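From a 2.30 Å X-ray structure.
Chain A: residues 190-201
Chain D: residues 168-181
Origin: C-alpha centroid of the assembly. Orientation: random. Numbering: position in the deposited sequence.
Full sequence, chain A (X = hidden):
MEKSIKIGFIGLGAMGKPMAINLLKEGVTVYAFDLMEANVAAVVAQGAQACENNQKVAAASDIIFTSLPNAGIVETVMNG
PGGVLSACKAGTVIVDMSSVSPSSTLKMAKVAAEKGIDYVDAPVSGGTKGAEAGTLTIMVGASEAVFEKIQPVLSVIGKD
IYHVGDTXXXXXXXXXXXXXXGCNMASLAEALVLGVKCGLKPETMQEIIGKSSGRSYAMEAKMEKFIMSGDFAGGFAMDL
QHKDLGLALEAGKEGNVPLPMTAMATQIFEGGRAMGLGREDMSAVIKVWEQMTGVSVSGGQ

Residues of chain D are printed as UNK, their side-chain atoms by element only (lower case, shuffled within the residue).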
# COMPACT_ATOMS: atom_id res chain seq x y z
N GLU A 190 -13.61 7.06 2.15
CA GLU A 190 -14.14 5.86 1.50
C GLU A 190 -15.35 5.29 2.25
O GLU A 190 -16.30 4.80 1.62
CB GLU A 190 -13.05 4.80 1.32
CG GLU A 190 -12.55 4.14 2.62
CD GLU A 190 -11.34 3.23 2.41
OE1 GLU A 190 -11.35 2.07 2.88
OE2 GLU A 190 -10.37 3.69 1.78
N ALA A 191 -15.34 5.39 3.58
CA ALA A 191 -16.45 4.94 4.43
C ALA A 191 -17.76 5.64 4.13
O ALA A 191 -18.83 5.00 4.07
CB ALA A 191 -16.10 5.12 5.91
N LEU A 192 -17.70 6.95 3.97
CA LEU A 192 -18.88 7.76 3.71
C LEU A 192 -19.47 7.47 2.33
O LEU A 192 -20.68 7.37 2.16
CB LEU A 192 -18.56 9.24 3.85
CG LEU A 192 -18.29 9.74 5.28
CD1 LEU A 192 -17.92 11.22 5.25
CD2 LEU A 192 -19.50 9.49 6.18
N VAL A 193 -18.59 7.31 1.35
CA VAL A 193 -19.00 6.93 0.00
C VAL A 193 -19.70 5.56 -0.01
O VAL A 193 -20.73 5.40 -0.68
CB VAL A 193 -17.79 6.94 -0.94
CG1 VAL A 193 -18.14 6.33 -2.31
CG2 VAL A 193 -17.22 8.38 -1.06
N LEU A 194 -19.12 4.60 0.71
CA LEU A 194 -19.72 3.27 0.86
C LEU A 194 -21.12 3.35 1.45
O LEU A 194 -22.04 2.73 0.94
CB LEU A 194 -18.84 2.39 1.76
CG LEU A 194 -19.31 0.93 2.00
CD1 LEU A 194 -19.36 0.12 0.70
CD2 LEU A 194 -18.46 0.22 3.05
N GLY A 195 -21.25 4.12 2.53
CA GLY A 195 -22.51 4.29 3.24
C GLY A 195 -23.59 4.85 2.35
O GLY A 195 -24.68 4.32 2.33
N VAL A 196 -23.25 5.91 1.62
CA VAL A 196 -24.19 6.52 0.68
C VAL A 196 -24.60 5.51 -0.37
O VAL A 196 -25.77 5.30 -0.62
CB VAL A 196 -23.65 7.83 0.04
CG1 VAL A 196 -24.60 8.31 -1.10
CG2 VAL A 196 -23.49 8.92 1.11
N LYS A 197 -23.62 4.83 -0.95
CA LYS A 197 -23.91 3.80 -1.94
C LYS A 197 -24.86 2.71 -1.40
O LYS A 197 -25.68 2.17 -2.14
CB LYS A 197 -22.62 3.15 -2.43
CG LYS A 197 -22.82 2.15 -3.55
CD LYS A 197 -23.17 2.87 -4.85
CE LYS A 197 -23.46 1.91 -5.99
NZ LYS A 197 -22.74 2.35 -7.22
N CYS A 198 -24.73 2.39 -0.10
CA CYS A 198 -25.65 1.46 0.57
C CYS A 198 -26.95 2.11 1.07
O CYS A 198 -27.69 1.48 1.80
CB CYS A 198 -24.96 0.80 1.76
SG CYS A 198 -23.46 -0.16 1.39
N GLY A 199 -27.21 3.37 0.70
CA GLY A 199 -28.49 4.02 0.96
C GLY A 199 -28.58 4.80 2.25
O GLY A 199 -29.67 5.11 2.68
N LEU A 200 -27.44 5.12 2.86
CA LEU A 200 -27.42 5.96 4.05
C LEU A 200 -27.27 7.41 3.65
O LEU A 200 -26.52 7.74 2.74
CB LEU A 200 -26.23 5.60 4.96
CG LEU A 200 -26.23 4.17 5.51
CD1 LEU A 200 -24.94 3.88 6.23
CD2 LEU A 200 -27.44 3.92 6.42
N LYS A 201 -27.99 8.26 4.36
CA LYS A 201 -27.81 9.70 4.25
C LYS A 201 -26.60 10.07 5.08
O LYS A 201 -26.37 9.45 6.13
CB LYS A 201 -29.07 10.40 4.76
CG LYS A 201 -30.27 10.10 3.88
CD LYS A 201 -31.52 9.63 4.63
CE LYS A 201 -32.20 10.73 5.40
NZ LYS A 201 -33.69 10.46 5.59
N UNK D 168 -31.93 -3.22 5.63
CA UNK D 168 -30.51 -3.25 5.28
C UNK D 168 -29.64 -2.02 5.62
O UNK D 168 -28.49 -2.20 6.01
N UNK D 169 -30.15 -0.79 5.44
CA UNK D 169 -29.42 0.45 5.85
C UNK D 169 -28.89 0.29 7.29
O UNK D 169 -27.86 0.85 7.67
c UNK D 169 -30.33 1.66 5.76
N UNK D 170 -29.62 -0.49 8.09
CA UNK D 170 -29.16 -0.90 9.43
C UNK D 170 -27.87 -1.71 9.41
O UNK D 170 -26.94 -1.45 10.19
N UNK D 171 -27.81 -2.70 8.52
CA UNK D 171 -26.58 -3.44 8.24
C UNK D 171 -25.49 -2.48 7.77
O UNK D 171 -24.34 -2.58 8.22
o UNK D 171 -28.46 -6.19 6.74
c UNK D 171 -26.80 -4.50 7.15
c UNK D 171 -27.72 -5.63 7.60
o UNK D 171 -27.72 -5.98 8.81
N UNK D 172 -25.86 -1.59 6.85
CA UNK D 172 -24.93 -0.64 6.24
C UNK D 172 -24.22 0.23 7.28
O UNK D 172 -23.00 0.37 7.23
c UNK D 172 -25.68 0.25 5.22
N UNK D 173 -24.98 0.81 8.21
CA UNK D 173 -24.40 1.81 9.11
C UNK D 173 -23.44 1.17 10.14
O UNK D 173 -22.39 1.73 10.45
c UNK D 173 -24.87 4.05 10.24
c UNK D 173 -25.49 2.71 9.78
c UNK D 173 -26.16 2.00 10.95
N UNK D 174 -23.79 -0.01 10.64
CA UNK D 174 -22.92 -0.78 11.53
C UNK D 174 -21.63 -1.21 10.82
O UNK D 174 -20.54 -1.09 11.39
n UNK D 174 -21.08 -1.28 15.67
c UNK D 174 -23.73 -1.96 12.12
c UNK D 174 -22.98 -3.11 12.80
c UNK D 174 -22.30 -1.95 15.04
c UNK D 174 -21.86 -2.71 13.79
N UNK D 175 -21.75 -1.62 9.55
CA UNK D 175 -20.58 -1.92 8.72
C UNK D 175 -19.67 -0.70 8.53
O UNK D 175 -18.44 -0.81 8.64
c UNK D 175 -19.82 -2.52 6.40
c UNK D 175 -22.29 -4.50 6.31
c UNK D 175 -21.54 -3.93 7.51
c UNK D 175 -21.00 -2.50 7.34
N UNK D 176 -20.26 0.45 8.26
CA UNK D 176 -19.48 1.68 8.09
C UNK D 176 -18.82 2.12 9.41
O UNK D 176 -17.65 2.50 9.43
c UNK D 176 -20.34 2.80 7.50
c UNK D 176 -19.57 4.13 7.47
c UNK D 176 -20.80 2.41 6.12
N UNK D 177 -19.55 2.02 10.52
CA UNK D 177 -18.97 2.35 11.81
C UNK D 177 -17.77 1.48 12.15
O UNK D 177 -16.72 1.99 12.52
n UNK D 177 -19.21 1.52 15.10
o UNK D 177 -19.17 3.71 14.62
c UNK D 177 -20.02 2.25 12.93
c UNK D 177 -19.43 2.56 14.30
N UNK D 178 -17.95 0.16 12.04
CA UNK D 178 -16.93 -0.81 12.46
C UNK D 178 -15.71 -0.85 11.56
O UNK D 178 -14.61 -1.22 12.00
c UNK D 178 -18.50 -2.37 13.67
n UNK D 178 -19.11 -3.56 13.74
c UNK D 178 -17.54 -2.20 12.52
o UNK D 178 -18.74 -1.45 14.46
N UNK D 179 -15.92 -0.52 10.29
CA UNK D 179 -14.85 -0.25 9.33
C UNK D 179 -13.94 0.86 9.83
O UNK D 179 -12.71 0.77 9.74
c UNK D 179 -15.95 0.93 5.71
c UNK D 179 -14.13 2.07 6.97
c UNK D 179 -14.84 0.75 6.76
c UNK D 179 -15.51 0.14 8.00
N UNK D 180 -14.56 1.94 10.32
CA UNK D 180 -13.80 3.09 10.80
C UNK D 180 -13.07 2.75 12.09
O UNK D 180 -11.92 3.15 12.27
c UNK D 180 -16.35 5.99 9.97
c UNK D 180 -15.24 4.93 9.68
c UNK D 180 -14.71 4.31 10.98
c UNK D 180 -14.09 5.51 8.86
N UNK D 181 -13.73 2.02 12.99
CA UNK D 181 -13.07 1.55 14.21
C UNK D 181 -11.79 0.76 13.88
O UNK D 181 -10.72 1.02 14.45
c UNK D 181 -12.86 1.07 17.23
c UNK D 181 -14.02 0.68 15.03
c UNK D 181 -14.47 -0.87 17.00
c UNK D 181 -13.44 0.02 16.29

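Position 168 of chain D has no side-chain atoms and makes no contact with the chain A stretch. Its phi/psi of 87/-41 would jam a CB against the preceding carbonyl. It is D:Gly168, the N-cap of the helix.

Position 169 carries one carbon. That CB lies 3.7 Å from A:Leu200 CD2, which also sits 3.3 Å from the backbone O of 169. One carbon makes it D:Ala169.

Position 170 has no side-chain atoms and makes no contact with the chain A stretch. It is D:Gly170.

Position 171 has two carbons, the second bearing two oxygens. The carboxylate is out of reach of the chain A stretch. This is D:Asp171; its OD2 is hydrogen-bonded elsewhere in the structure.

Position 172 carries one carbon, pointing toward chain A. Its CB is 3.6 Å from A:Cys198 CB and 3.8 Å from A:Leu200 CD1. It is D:Ala172.

Position 173 has three carbons, forked at the first. Its CB is 3.8 Å from A:Leu200 CD1, and its CA 3.6 Å from the same atom. It is D:Val173.

Position 174 has four carbons in a row ending in nitrogen and points away. It is D:Lys174.

Position 175 has four carbons, forked at the first, with one arm two carbons long. Its CA-to-CB bond points toward the chain A stretch, but the side chain stops 4.5 Å short and little of the residue is covered. It is D:Ile175.

Position 176 has three carbons, forked at the first, and points toward chain A. Its branch ends touch A:Ala191 and A:Gly195. It is D:Val176. Its CG1 is 3.6 Å from A:Ala191 O, and its CG2 is 3.8 Å from A:Gly195 CA, where no side chain intervenes.

Positions 177 and 178 each have two carbons, the second bearing one oxygen and one nitrogen. Neither touches the chain A stretch. They are D:Asn177 and D:Asn178. D:Asn178 OD1 accepts hydrogen bonds from D:Lys174 NZ (2.6 Å) and D:Asn177 ND2 (3.1 Å).

Position 179 has four carbons, forked at the second. Its branch ends touch A:Ala191 and A:Leu194. It is D:Leu179. CD1 is 3.7 Å from A:Leu194 CD2, and CD2 is 3.8 Å from A:Ala191 CB.

Position 180 has the same fork. It starts sideways, but its end comes nearer and touches A:Ala191. It is D:Leu180, with CD2 3.6 Å from A:Ala191 CB.

Position 181 is again four carbons forked at the second, out of reach: D:Leu181.

The two helices run antiparallel, at 174°, with axes 9.5 Å apart at closest approach. No hydrogen bond crosses between the stretches; the contact is apolar packing that buries 502 Å². A:Ala191 meets D:Val176, D:Leu179 and D:Leu180. Past the end of its helix, A:Leu200 packs along D:Ala169, D:Ala172 and D:Val173. Beside it, A:Cys198 CB also meets D:Ala172 CB, at 3.6 Å. The CA atoms of A:Cys198 and D:Ala172 are 6.1 Å apart, and those of A:Ala191 and D:Val176 are 5.8 Å apart.

Chain D, residues 168-181: GAGDAVKIVNNLLL
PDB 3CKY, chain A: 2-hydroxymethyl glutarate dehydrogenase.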